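Local coordinates for type 4 fimbrial biogenesis protein PilY1 (Pseudomonas aeruginosa, PDB 3HX6), which primes type IV pilus assembly, takes part in twitching motility and host-cell adhesion, and binds calcium, which appears to control pilus retraction, at residues Y267-D272 against Q374-E379. The protein carries 3 engineered substitutions. Numbering follows the deposited sequence.
Sequences YAYAGD and QQTKGE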
loop_
_atom_site.group_PDB
_atom_site.type_symbol
_atom_site.label_atom_id
_atom_site.label_comp_id
_atom_site.label_asym_id
_atom_site.label_seq_id
_atom_site.Cartn_x
_atom_site.Cartn_y
_atom_site.Cartn_z
ATOM N N TYR A 267 -19.837 21.333 3.487
ATOM C CA TYR A 267 -20.421 21.432 4.823
ATOM C C TYR A 267 -19.353 21.096 5.850
ATOM O O TYR A 267 -18.323 20.514 5.525
ATOM C CB TYR A 267 -21.545 20.411 5.028
ATOM C CG TYR A 267 -22.720 20.497 4.085
ATOM C CD1 TYR A 267 -23.660 21.520 4.197
ATOM C CD2 TYR A 267 -22.919 19.518 3.112
ATOM C CE1 TYR A 267 -24.774 21.563 3.365
ATOM C CE2 TYR A 267 -24.026 19.550 2.278
ATOM C CZ TYR A 267 -24.947 20.571 2.409
ATOM O OH TYR A 267 -26.037 20.590 1.582
ATOM N N ALA A 268 -19.631 21.440 7.099
ATOM C CA ALA A 268 -18.734 21.128 8.196
ATOM C C ALA A 268 -19.649 20.642 9.306
ATOM O O ALA A 268 -20.744 21.176 9.492
ATOM C CB ALA A 268 -17.962 22.376 8.648
ATOM N N TYR A 269 -19.217 19.606 10.013
ATOM C CA TYR A 269 -19.981 19.058 11.125
ATOM C C TYR A 269 -19.064 19.086 12.340
ATOM O O TYR A 269 -17.890 18.733 12.245
ATOM C CB TYR A 269 -20.395 17.610 10.857
ATOM C CG TYR A 269 -21.398 17.425 9.743
ATOM C CD1 TYR A 269 -20.996 17.391 8.407
ATOM C CD2 TYR A 269 -22.746 17.221 10.029
ATOM C CE1 TYR A 269 -21.917 17.138 7.380
ATOM C CE2 TYR A 269 -23.673 16.975 9.016
ATOM C CZ TYR A 269 -23.251 16.929 7.694
ATOM O OH TYR A 269 -24.157 16.639 6.695
ATOM N N ALA A 270 -19.596 19.503 13.480
ATOM C CA ALA A 270 -18.788 19.570 14.686
ATOM C C ALA A 270 -19.646 19.528 15.942
ATOM O O ALA A 270 -20.705 20.151 16.003
ATOM C CB ALA A 270 -17.942 20.860 14.671
ATOM N N GLY A 271 -19.193 18.781 16.939
ATOM C CA GLY A 271 -19.929 18.720 18.188
ATOM C C GLY A 271 -19.364 19.790 19.102
ATOM O O GLY A 271 -18.367 20.438 18.759
ATOM N N ASP A 272 -19.997 20.010 20.249
ATOM C CA ASP A 272 -19.496 21.003 21.184
ATOM C C ASP A 272 -19.522 20.445 22.610
ATOM O O ASP A 272 -19.965 19.314 22.831
ATOM C CB ASP A 272 -20.302 22.307 21.069
ATOM C CG ASP A 272 -21.750 22.158 21.510
ATOM O OD1 ASP A 272 -22.548 23.079 21.209
ATOM O OD2 ASP A 272 -22.095 21.140 22.155
ATOM N N GLN A 374 -30.654 14.048 6.294
ATOM C CA GLN A 374 -31.278 13.809 4.993
ATOM C C GLN A 374 -31.229 14.984 4.028
ATOM O O GLN A 374 -31.732 14.890 2.907
ATOM C CB GLN A 374 -32.741 13.414 5.182
ATOM C CG GLN A 374 -32.985 12.397 6.268
ATOM C CD GLN A 374 -34.415 11.903 6.254
ATOM O OE1 GLN A 374 -34.965 11.530 7.284
ATOM N NE2 GLN A 374 -35.020 11.890 5.077
ATOM N N GLN A 375 -30.622 16.083 4.453
ATOM C CA GLN A 375 -30.560 17.286 3.622
ATOM C C GLN A 375 -29.121 17.644 3.285
ATOM O O GLN A 375 -28.636 18.699 3.671
ATOM C CB GLN A 375 -31.213 18.445 4.374
ATOM C CG GLN A 375 -32.618 18.135 4.857
ATOM C CD GLN A 375 -33.201 19.261 5.688
ATOM O OE1 GLN A 375 -32.857 19.433 6.860
ATOM N NE2 GLN A 375 -34.074 20.047 5.079
ATOM N N THR A 376 -28.453 16.765 2.545
ATOM C CA THR A 376 -27.050 16.963 2.197
ATOM C C THR A 376 -26.806 17.197 0.709
ATOM O O THR A 376 -25.696 17.005 0.222
ATOM C CB THR A 376 -26.225 15.740 2.630
ATOM O OG1 THR A 376 -26.701 14.583 1.930
ATOM C CG2 THR A 376 -26.366 15.502 4.137
ATOM N N LYS A 377 -27.837 17.620 -0.009
ATOM C CA LYS A 377 -27.699 17.865 -1.436
ATOM C C LYS A 377 -27.828 19.348 -1.758
ATOM O O LYS A 377 -28.283 19.729 -2.838
ATOM C CB LYS A 377 -28.747 17.060 -2.207
ATOM C CG LYS A 377 -28.214 16.413 -3.477
ATOM C CD LYS A 377 -28.997 15.150 -3.814
ATOM C CE LYS A 377 -30.456 15.447 -4.131
ATOM N NZ LYS A 377 -30.610 16.131 -5.445
ATOM N N GLY A 378 -27.423 20.184 -0.810
ATOM C CA GLY A 378 -27.477 21.618 -1.024
ATOM C C GLY A 378 -28.834 22.270 -0.830
ATOM O O GLY A 378 -29.003 23.438 -1.171
ATOM N N GLU A 379 -29.805 21.532 -0.299
ATOM C CA GLU A 379 -31.124 22.109 -0.054
ATOM C C GLU A 379 -30.969 23.243 0.958
ATOM O O GLU A 379 -30.002 23.270 1.721
ATOM C CB GLU A 379 -32.085 21.055 0.515
ATOM C CG GLU A 379 -32.181 19.783 -0.313
ATOM C CD GLU A 379 -31.228 18.699 0.153
ATOM O OE1 GLU A 379 -30.152 19.031 0.693
ATOM O OE2 GLU A 379 -31.552 17.508 -0.037
HETATM O O HOH W 1 -28.270 21.235 2.657
#
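Blade-to-blade packing in the beta-propeller of the PilY1 C-terminal domain is met here where Tyr267 and Tyr269, on strand 267-272 of a four-stranded antiparallel blade, reach the loop that follows strand 367-373 of the next sheet. Tyr267 carries most of the contact. Its phenol oxygen OH accepts a hydrogen bond from the backbone N of Gly378 at 2.8 Å, well bent at 134°, and the nitrogen lies near the plane of the ring, at its edge. Thr376 O approaches the same edge, 3.7 Å from CE2 of Tyr267. The phenol also donates to a water 2.6 Å from OH; that water in turn donates to Gln375 O and to Glu379 O, each at 2.8 Å, so that one hydroxyl is tied to three backbone groups of the loop, Gly378 N directly and the two carbonyls through solvent. Gly378 has a positive phi of 80° with psi near 10°, backbone angles that by themselves call for glycine. Within the loop, Glu379 OE1 takes the N-H of Lys377 at 2.8 Å from above the carboxylate plane. Tyr269 plays a smaller part: its OH touches the methyl CG2 of Thr376 at 3.6 Å, the two side chains crossing at about a right angle, and its hydroxyl is hydrogen-bonded to Asp373. With CG anti to the carbonyl carbon, the ring of Tyr267 runs out to the loop, and Arg279 spans both segments, making a cation-pi contact with this ring and a hydrogen bond to Gln375 O. Asp266, a ligand of the bound calcium ion, directly precedes Tyr267, whose side chain is about 8 Å from the metal. The chemistry thus implies a polar junction, part direct and part through water, between a blade and the loop of the next sheet, in which a buried phenol both donates and accepts near the calcium site.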